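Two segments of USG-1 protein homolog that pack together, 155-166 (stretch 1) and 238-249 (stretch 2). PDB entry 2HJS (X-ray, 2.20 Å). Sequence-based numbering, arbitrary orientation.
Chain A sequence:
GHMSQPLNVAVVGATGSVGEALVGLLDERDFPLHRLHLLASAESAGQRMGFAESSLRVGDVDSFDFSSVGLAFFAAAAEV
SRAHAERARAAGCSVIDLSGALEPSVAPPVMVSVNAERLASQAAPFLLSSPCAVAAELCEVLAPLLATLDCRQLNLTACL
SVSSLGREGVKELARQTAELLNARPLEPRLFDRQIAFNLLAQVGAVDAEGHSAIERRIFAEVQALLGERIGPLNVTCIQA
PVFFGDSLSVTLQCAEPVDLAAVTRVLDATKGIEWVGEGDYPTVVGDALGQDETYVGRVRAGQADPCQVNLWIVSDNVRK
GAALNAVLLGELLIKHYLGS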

ATOM      1  N   ASN A 155      -5.522  -3.736 -11.935  1.00 51.45           N
ATOM      2  CA  ASN A 155      -4.426  -3.777 -10.979  1.00 51.68           C
ATOM      3  C   ASN A 155      -4.955  -3.569  -9.566  1.00 51.67           C
ATOM      4  O   ASN A 155      -5.717  -2.642  -9.314  1.00 51.50           O
ATOM      5  CB  ASN A 155      -3.350  -2.755 -11.303  1.00 50.62           C
ATOM      6  CG  ASN A 155      -2.040  -3.022 -10.540  1.00 52.22           C
ATOM      7  OD1 ASN A 155      -1.859  -2.598  -9.377  1.00 53.79           O
ATOM      8  ND2 ASN A 155      -1.143  -3.733 -11.176  1.00 48.50           N
ATOM      9  N   LEU A 156      -4.581  -4.475  -8.670  1.00 51.45           N
ATOM     10  CA  LEU A 156      -4.934  -4.370  -7.264  1.00 51.50           C
ATOM     11  C   LEU A 156      -3.688  -4.386  -6.390  1.00 51.52           C
ATOM     12  O   LEU A 156      -2.864  -5.293  -6.485  1.00 52.09           O
ATOM     13  CB  LEU A 156      -5.874  -5.506  -6.863  1.00 50.74           C
ATOM     14  CG  LEU A 156      -6.135  -5.734  -5.371  1.00 52.24           C
ATOM     15  CD1 LEU A 156      -6.929  -4.562  -4.715  1.00 48.49           C
ATOM     16  CD2 LEU A 156      -6.877  -7.054  -5.191  1.00 51.01           C
ATOM     17  N   THR A 157      -3.545  -3.363  -5.549  1.00 51.60           N
ATOM     18  CA  THR A 157      -2.592  -3.411  -4.447  1.00 51.83           C
ATOM     19  C   THR A 157      -3.420  -3.419  -3.164  1.00 51.86           C
ATOM     20  O   THR A 157      -4.064  -2.431  -2.831  1.00 52.32           O
ATOM     21  CB  THR A 157      -1.645  -2.201  -4.429  1.00 52.06           C
ATOM     22  OG1 THR A 157      -0.932  -2.136  -5.669  1.00 53.91           O
ATOM     23  CG2 THR A 157      -0.639  -2.315  -3.278  1.00 51.57           C
ATOM     24  N   ALA A 158      -3.397  -4.528  -2.443  1.00 50.92           N
ATOM     25  CA  ALA A 158      -4.199  -4.651  -1.246  1.00 51.91           C
ATOM     26  C   ALA A 158      -3.327  -4.498  -0.019  1.00 52.13           C
ATOM     27  O   ALA A 158      -2.349  -5.227   0.129  1.00 53.26           O
ATOM     28  CB  ALA A 158      -4.905  -6.011  -1.231  1.00 50.89           C
ATOM     29  N   CYS A 159      -3.652  -3.542   0.841  1.00 52.10           N
ATOM     30  CA  CYS A 159      -2.933  -3.355   2.107  1.00 52.53           C
ATOM     31  C   CYS A 159      -3.748  -3.974   3.217  1.00 53.01           C
ATOM     32  O   CYS A 159      -4.826  -3.468   3.577  1.00 53.10           O
ATOM     33  CB  CYS A 159      -2.690  -1.882   2.382  1.00 53.49           C
ATOM     34  SG  CYS A 159      -1.687  -1.114   1.061  1.00 56.63           S
ATOM     35  N   LEU A 160      -3.248  -5.094   3.729  1.00 52.07           N
ATOM     36  CA  LEU A 160      -3.994  -5.928   4.654  1.00 52.62           C
ATOM     37  C   LEU A 160      -3.617  -5.552   6.084  1.00 51.50           C
ATOM     38  O   LEU A 160      -2.447  -5.321   6.373  1.00 51.36           O
ATOM     39  CB  LEU A 160      -3.670  -7.412   4.402  1.00 52.09           C
ATOM     40  CG  LEU A 160      -4.528  -8.190   3.391  1.00 54.11           C
ATOM     41  CD1 LEU A 160      -4.563  -7.556   2.065  1.00 55.17           C
ATOM     42  CD2 LEU A 160      -4.055  -9.660   3.239  1.00 53.58           C
ATOM     43  N   SER A 161      -4.608  -5.497   6.962  1.00 50.68           N
ATOM     44  CA  SER A 161      -4.370  -5.327   8.402  1.00 50.46           C
ATOM     45  C   SER A 161      -3.925  -6.654   9.021  1.00 50.94           C
ATOM     46  O   SER A 161      -4.116  -7.716   8.413  1.00 51.37           O
ATOM     47  CB  SER A 161      -5.671  -4.910   9.068  1.00 50.34           C
ATOM     48  OG  SER A 161      -6.603  -5.982   9.043  1.00 49.53           O
ATOM     49  N   VAL A 162      -3.362  -6.614  10.227  1.00 50.74           N
ATOM     50  CA  VAL A 162      -2.927  -7.842  10.900  1.00 50.60           C
ATOM     51  C   VAL A 162      -4.061  -8.779  11.316  1.00 51.00           C
ATOM     52  O   VAL A 162      -3.814  -9.957  11.578  1.00 50.67           O
ATOM     53  CB  VAL A 162      -2.008  -7.575  12.127  1.00 50.69           C
ATOM     54  CG1 VAL A 162      -0.673  -7.039  11.661  1.00 50.62           C
ATOM     55  CG2 VAL A 162      -2.681  -6.659  13.163  1.00 47.72           C
ATOM     56  N   SER A 163      -5.293  -8.260  11.413  1.00 51.64           N
ATOM     57  CA  SER A 163      -6.450  -9.125  11.710  1.00 51.93           C
ATOM     58  C   SER A 163      -6.645 -10.170  10.601  1.00 52.30           C
ATOM     59  O   SER A 163      -7.306 -11.161  10.813  1.00 52.02           O
ATOM     60  CB  SER A 163      -7.729  -8.317  11.893  1.00 51.79           C
ATOM     61  OG  SER A 163      -8.092  -7.706  10.665  1.00 52.93           O
ATOM     62  N   SER A 164      -6.052  -9.949   9.423  1.00 52.78           N
ATOM     63  CA  SER A 164      -6.092 -10.954   8.356  1.00 53.18           C
ATOM     64  C   SER A 164      -5.408 -12.271   8.777  1.00 53.68           C
ATOM     65  O   SER A 164      -5.665 -13.321   8.192  1.00 53.80           O
ATOM     66  CB  SER A 164      -5.455 -10.398   7.078  1.00 53.33           C
ATOM     67  OG  SER A 164      -6.360  -9.555   6.354  1.00 53.53           O
ATOM     68  N   LEU A 165      -4.555 -12.195   9.799  1.00 54.13           N
ATOM     69  CA  LEU A 165      -3.837 -13.346  10.362  1.00 54.99           C
ATOM     70  C   LEU A 165      -4.483 -13.827  11.654  1.00 54.77           C
ATOM     71  O   LEU A 165      -3.896 -14.625  12.395  1.00 55.29           O
ATOM     72  CB  LEU A 165      -2.356 -12.991  10.639  1.00 55.33           C
ATOM     73  CG  LEU A 165      -1.583 -12.258   9.524  1.00 57.65           C
ATOM     74  CD1 LEU A 165      -0.294 -11.711  10.079  1.00 59.58           C
ATOM     75  CD2 LEU A 165      -1.326 -13.148   8.320  1.00 59.36           C
ATOM     76  N   GLY A 166      -5.686 -13.336  11.933  1.00 54.53           N
ATOM     77  CA  GLY A 166      -6.422 -13.759  13.111  1.00 54.08           C
ATOM     78  C   GLY A 166      -6.044 -12.937  14.319  1.00 54.09           C
ATOM     79  O   GLY A 166      -5.264 -11.999  14.201  1.00 53.97           O
ATOM     80  N   ILE A 238       0.012  -6.669   0.553  1.00 51.22           N
ATOM     81  CA  ILE A 238       1.036  -6.147   1.432  1.00 51.85           C
ATOM     82  C   ILE A 238       0.487  -6.232   2.848  1.00 51.04           C
ATOM     83  O   ILE A 238      -0.722  -6.109   3.057  1.00 49.71           O
ATOM     84  CB  ILE A 238       1.307  -4.672   1.045  1.00 52.59           C
ATOM     85  CG1 ILE A 238       2.086  -4.629  -0.255  1.00 52.94           C
ATOM     86  CG2 ILE A 238       2.050  -3.885   2.128  1.00 54.15           C
ATOM     87  CD1 ILE A 238       1.862  -3.268  -0.930  1.00 58.98           C
ATOM     88  N   GLN A 239       1.368  -6.459   3.814  1.00 50.38           N
ATOM     89  CA  GLN A 239       0.961  -6.468   5.214  1.00 50.70           C
ATOM     90  C   GLN A 239       1.252  -5.101   5.853  1.00 50.27           C
ATOM     91  O   GLN A 239       2.416  -4.701   5.940  1.00 49.02           O
ATOM     92  CB  GLN A 239       1.754  -7.529   5.966  1.00 51.25           C
ATOM     93  CG  GLN A 239       1.333  -7.665   7.403  1.00 55.51           C
ATOM     94  CD  GLN A 239       0.209  -8.611   7.516  1.00 63.39           C
ATOM     95  OE1 GLN A 239       0.397  -9.825   7.383  1.00 67.87           O
ATOM     96  NE2 GLN A 239      -1.000  -8.080   7.722  1.00 67.00           N
ATOM     97  N   ALA A 240       0.212  -4.394   6.299  1.00 49.76           N
ATOM     98  CA  ALA A 240       0.397  -3.055   6.887  1.00 50.18           C
ATOM     99  C   ALA A 240       0.342  -3.126   8.405  1.00 50.00           C
ATOM    100  O   ALA A 240      -0.321  -4.016   8.961  1.00 49.60           O
ATOM    101  CB  ALA A 240      -0.681  -2.083   6.362  1.00 50.28           C
ATOM    102  N   PRO A 241       1.039  -2.195   9.098  1.00 49.75           N
ATOM    103  CA  PRO A 241       0.914  -2.250  10.559  1.00 49.04           C
ATOM    104  C   PRO A 241      -0.402  -1.578  11.012  1.00 49.50           C
ATOM    105  O   PRO A 241      -0.395  -0.498  11.622  1.00 48.93           O
ATOM    106  CB  PRO A 241       2.149  -1.488  11.035  1.00 49.18           C
ATOM    107  CG  PRO A 241       2.410  -0.466   9.906  1.00 48.46           C
ATOM    108  CD  PRO A 241       1.918  -1.097   8.642  1.00 49.03           C
ATOM    109  N   VAL A 242      -1.527  -2.199  10.653  1.00 49.76           N
ATOM    110  CA  VAL A 242      -2.842  -1.694  11.063  1.00 49.46           C
ATOM    111  C   VAL A 242      -3.609  -2.856  11.655  1.00 49.52           C
ATOM    112  O   VAL A 242      -3.356  -4.001  11.289  1.00 50.18           O
ATOM    113  CB  VAL A 242      -3.612  -0.869   9.932  1.00 49.49           C
ATOM    114  CG1 VAL A 242      -2.660  -0.247   8.896  1.00 48.50           C
ATOM    115  CG2 VAL A 242      -4.690  -1.600   9.293  1.00 47.84           C
ATOM    116  N   PHE A 243      -4.502  -2.596  12.604  1.00 49.27           N
ATOM    117  CA  PHE A 243      -5.180  -3.717  13.295  1.00 48.79           C
ATOM    118  C   PHE A 243      -6.290  -4.382  12.485  1.00 48.59           C
ATOM    119  O   PHE A 243      -6.278  -5.595  12.312  1.00 48.15           O
ATOM    120  CB  PHE A 243      -5.703  -3.292  14.664  1.00 48.78           C
ATOM    121  CG  PHE A 243      -4.612  -3.045  15.668  1.00 48.36           C
ATOM    122  CD1 PHE A 243      -4.312  -1.759  16.065  1.00 46.78           C
ATOM    123  CD2 PHE A 243      -3.875  -4.108  16.197  1.00 47.27           C
ATOM    124  CE1 PHE A 243      -3.293  -1.504  17.001  1.00 47.84           C
ATOM    125  CE2 PHE A 243      -2.844  -3.867  17.127  1.00 48.16           C
ATOM    126  CZ  PHE A 243      -2.557  -2.564  17.528  1.00 47.47           C
ATOM    127  N   PHE A 244      -7.233  -3.574  11.987  1.00 48.38           N
ATOM    128  CA  PHE A 244      -8.460  -4.069  11.369  1.00 47.95           C
ATOM    129  C   PHE A 244      -8.757  -3.357  10.032  1.00 48.61           C
ATOM    130  O   PHE A 244      -8.499  -2.142   9.898  1.00 48.75           O
ATOM    131  CB  PHE A 244      -9.633  -3.834  12.330  1.00 48.05           C
ATOM    132  CG  PHE A 244      -9.442  -4.435  13.688  1.00 47.11           C
ATOM    133  CD1 PHE A 244      -9.251  -3.623  14.800  1.00 48.73           C
ATOM    134  CD2 PHE A 244      -9.459  -5.815  13.859  1.00 50.25           C
ATOM    135  CE1 PHE A 244      -9.066  -4.174  16.073  1.00 48.72           C
ATOM    136  CE2 PHE A 244      -9.286  -6.392  15.151  1.00 51.29           C
ATOM    137  CZ  PHE A 244      -9.084  -5.574  16.240  1.00 48.60           C
ATOM    138  N   GLY A 245      -9.300  -4.102   9.062  1.00 48.44           N
ATOM    139  CA  GLY A 245      -9.811  -3.529   7.804  1.00 48.28           C
ATOM    140  C   GLY A 245      -8.898  -3.749   6.614  1.00 49.29           C
ATOM    141  O   GLY A 245      -7.670  -3.793   6.771  1.00 49.12           O
ATOM    142  N   ASP A 246      -9.491  -3.917   5.427  1.00 49.45           N
ATOM    143  CA  ASP A 246      -8.721  -3.972   4.173  1.00 50.08           C
ATOM    144  C   ASP A 246      -8.728  -2.597   3.521  1.00 49.69           C
ATOM    145  O   ASP A 246      -9.770  -1.962   3.496  1.00 50.65           O
ATOM    146  CB  ASP A 246      -9.358  -4.959   3.193  1.00 50.08           C
ATOM    147  CG  ASP A 246      -9.310  -6.385   3.686  1.00 53.36           C
ATOM    148  OD1 ASP A 246      -8.317  -6.792   4.362  1.00 53.75           O
ATOM    149  OD2 ASP A 246     -10.281  -7.103   3.385  1.00 56.52           O
ATOM    150  N   SER A 247      -7.577  -2.141   3.022  1.00 48.68           N
ATOM    151  CA  SER A 247      -7.462  -0.906   2.248  1.00 48.66           C
ATOM    152  C   SER A 247      -6.957  -1.257   0.832  1.00 48.60           C
ATOM    153  O   SER A 247      -5.851  -1.753   0.682  1.00 47.74           O
ATOM    154  CB  SER A 247      -6.474   0.067   2.918  1.00 49.00           C
ATOM    155  OG  SER A 247      -6.853   0.320   4.269  1.00 50.07           O
ATOM    156  N   LEU A 248      -7.763  -1.008  -0.195  1.00 48.18           N
ATOM    157  CA  LEU A 248      -7.421  -1.465  -1.539  1.00 48.58           C
ATOM    158  C   LEU A 248      -7.203  -0.291  -2.485  1.00 48.81           C
ATOM    159  O   LEU A 248      -8.014   0.624  -2.518  1.00 48.98           O
ATOM    160  CB  LEU A 248      -8.536  -2.350  -2.119  1.00 48.63           C
ATOM    161  CG  LEU A 248      -9.145  -3.452  -1.229  1.00 50.14           C
ATOM    162  CD1 LEU A 248     -10.194  -4.233  -2.020  1.00 48.69           C
ATOM    163  CD2 LEU A 248      -8.047  -4.390  -0.718  1.00 52.18           C
ATOM    164  N   SER A 249      -6.117  -0.336  -3.252  1.00 48.47           N
ATOM    165  CA  SER A 249      -5.899   0.626  -4.314  1.00 49.49           C
ATOM    166  C   SER A 249      -6.020  -0.096  -5.654  1.00 49.57           C
ATOM    167  O   SER A 249      -5.264  -1.011  -5.963  1.00 48.48           O
ATOM    168  CB  SER A 249      -4.538   1.301  -4.158  1.00 49.26           C
ATOM    169  OG  SER A 249      -4.315   2.148  -5.268  1.00 53.26           O
TER
HETATM  170  O   HOH W   1      -5.942  -1.817   5.774  1.00 35.30           O
HETATM  171  O   HOH W   2      -7.177  -6.935   6.554  1.00 37.38           O
HETATM  172  O   HOH W   3      -8.294  -9.452   4.584  1.00 34.69           O

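How does the first part of stretch 1 join its neighbour? Strand 155-160 lies antiparallel to strand 246-249, and Leu-156 CD1 reaches Leu-248 CB at 3.8 Å. Thr-157 and Ser-249 form a hydrogen-bonded pair: Thr-157 N donates to Ser-249 O at 2.9 Å, and Ser-249 N returns a bond to Thr-157 O at 3.0 Å, both nearly straight. The side chain of Thr-157 touches Ile-238, CG2 to CD1, at 3.6 Å. On the opposite face of the sheet from Thr-157, Ala-158 CB meets Leu-248 CD2 at 3.6 Å. The small methyl of Ala-158 suits this spot, where its CA lies just 4.5 Å from the CA of Leu-248.

What happens on the remaining edge of the strand? The 238-239 strand runs parallel to stretch 1 there, so that strand 155-160 is bonded along both edges. Ile-238 N donates to Ala-158 O at 2.8 Å. Next, Cys-159 pairs with the 246-249 strand: its N binds Ser-247 O at 2.8 Å, while Ser-247 N binds Cys-159 O at 3.1 Å. The buried Cys-159 brings its CB to 4.5 Å from Ala-240 CB, a loose apolar contact. Leu-160 N donates to Ile-238 O at 2.8 Å, and Leu-160 O then accepts from Ala-240 N at 2.8 Å, carrying the pairing past the end of strand 238-239.

How does the contact continue once the strand ends? Gln-239 folds its amide back toward the turn, where NE2 makes weak hydrogen bonds to Leu-160 O at 3.4 Å and Ser-161 O at 3.2 Å. The OG atoms of Ser-161 and Ser-163 share a hydrogen bond of 2.8 Å, small hydroxyls serving a tightly packed polar corner. Backbone bonds take over again as Val-162 N reaches Val-242 O at 2.8 Å. Val-162 also sets CG2 4.1 Å from Phe-243 CD2, an apolar contact, and Ser-163 N reaches Phe-243 O at 3.0 Å.

What role does water play at this end? One water bonds to Ser-161 OG at 2.7 Å, Ser-164 OG at 2.8 Å and Asp-246 OD1 at 2.5 Å; a second bonds to Ser-164 OG at 2.6 Å and Asp-246 OD1 at 2.7 Å. Ser-164 OG and Asp-246 OD1 stand 3.9 Å apart, so these waters bridge what the side chains do not span directly. Beyond them, Leu-165 still brings CD1 to 3.4 Å from Gln-239 OE1, whereas Gly-166 makes no contact and adopts backbone angles that favour glycine.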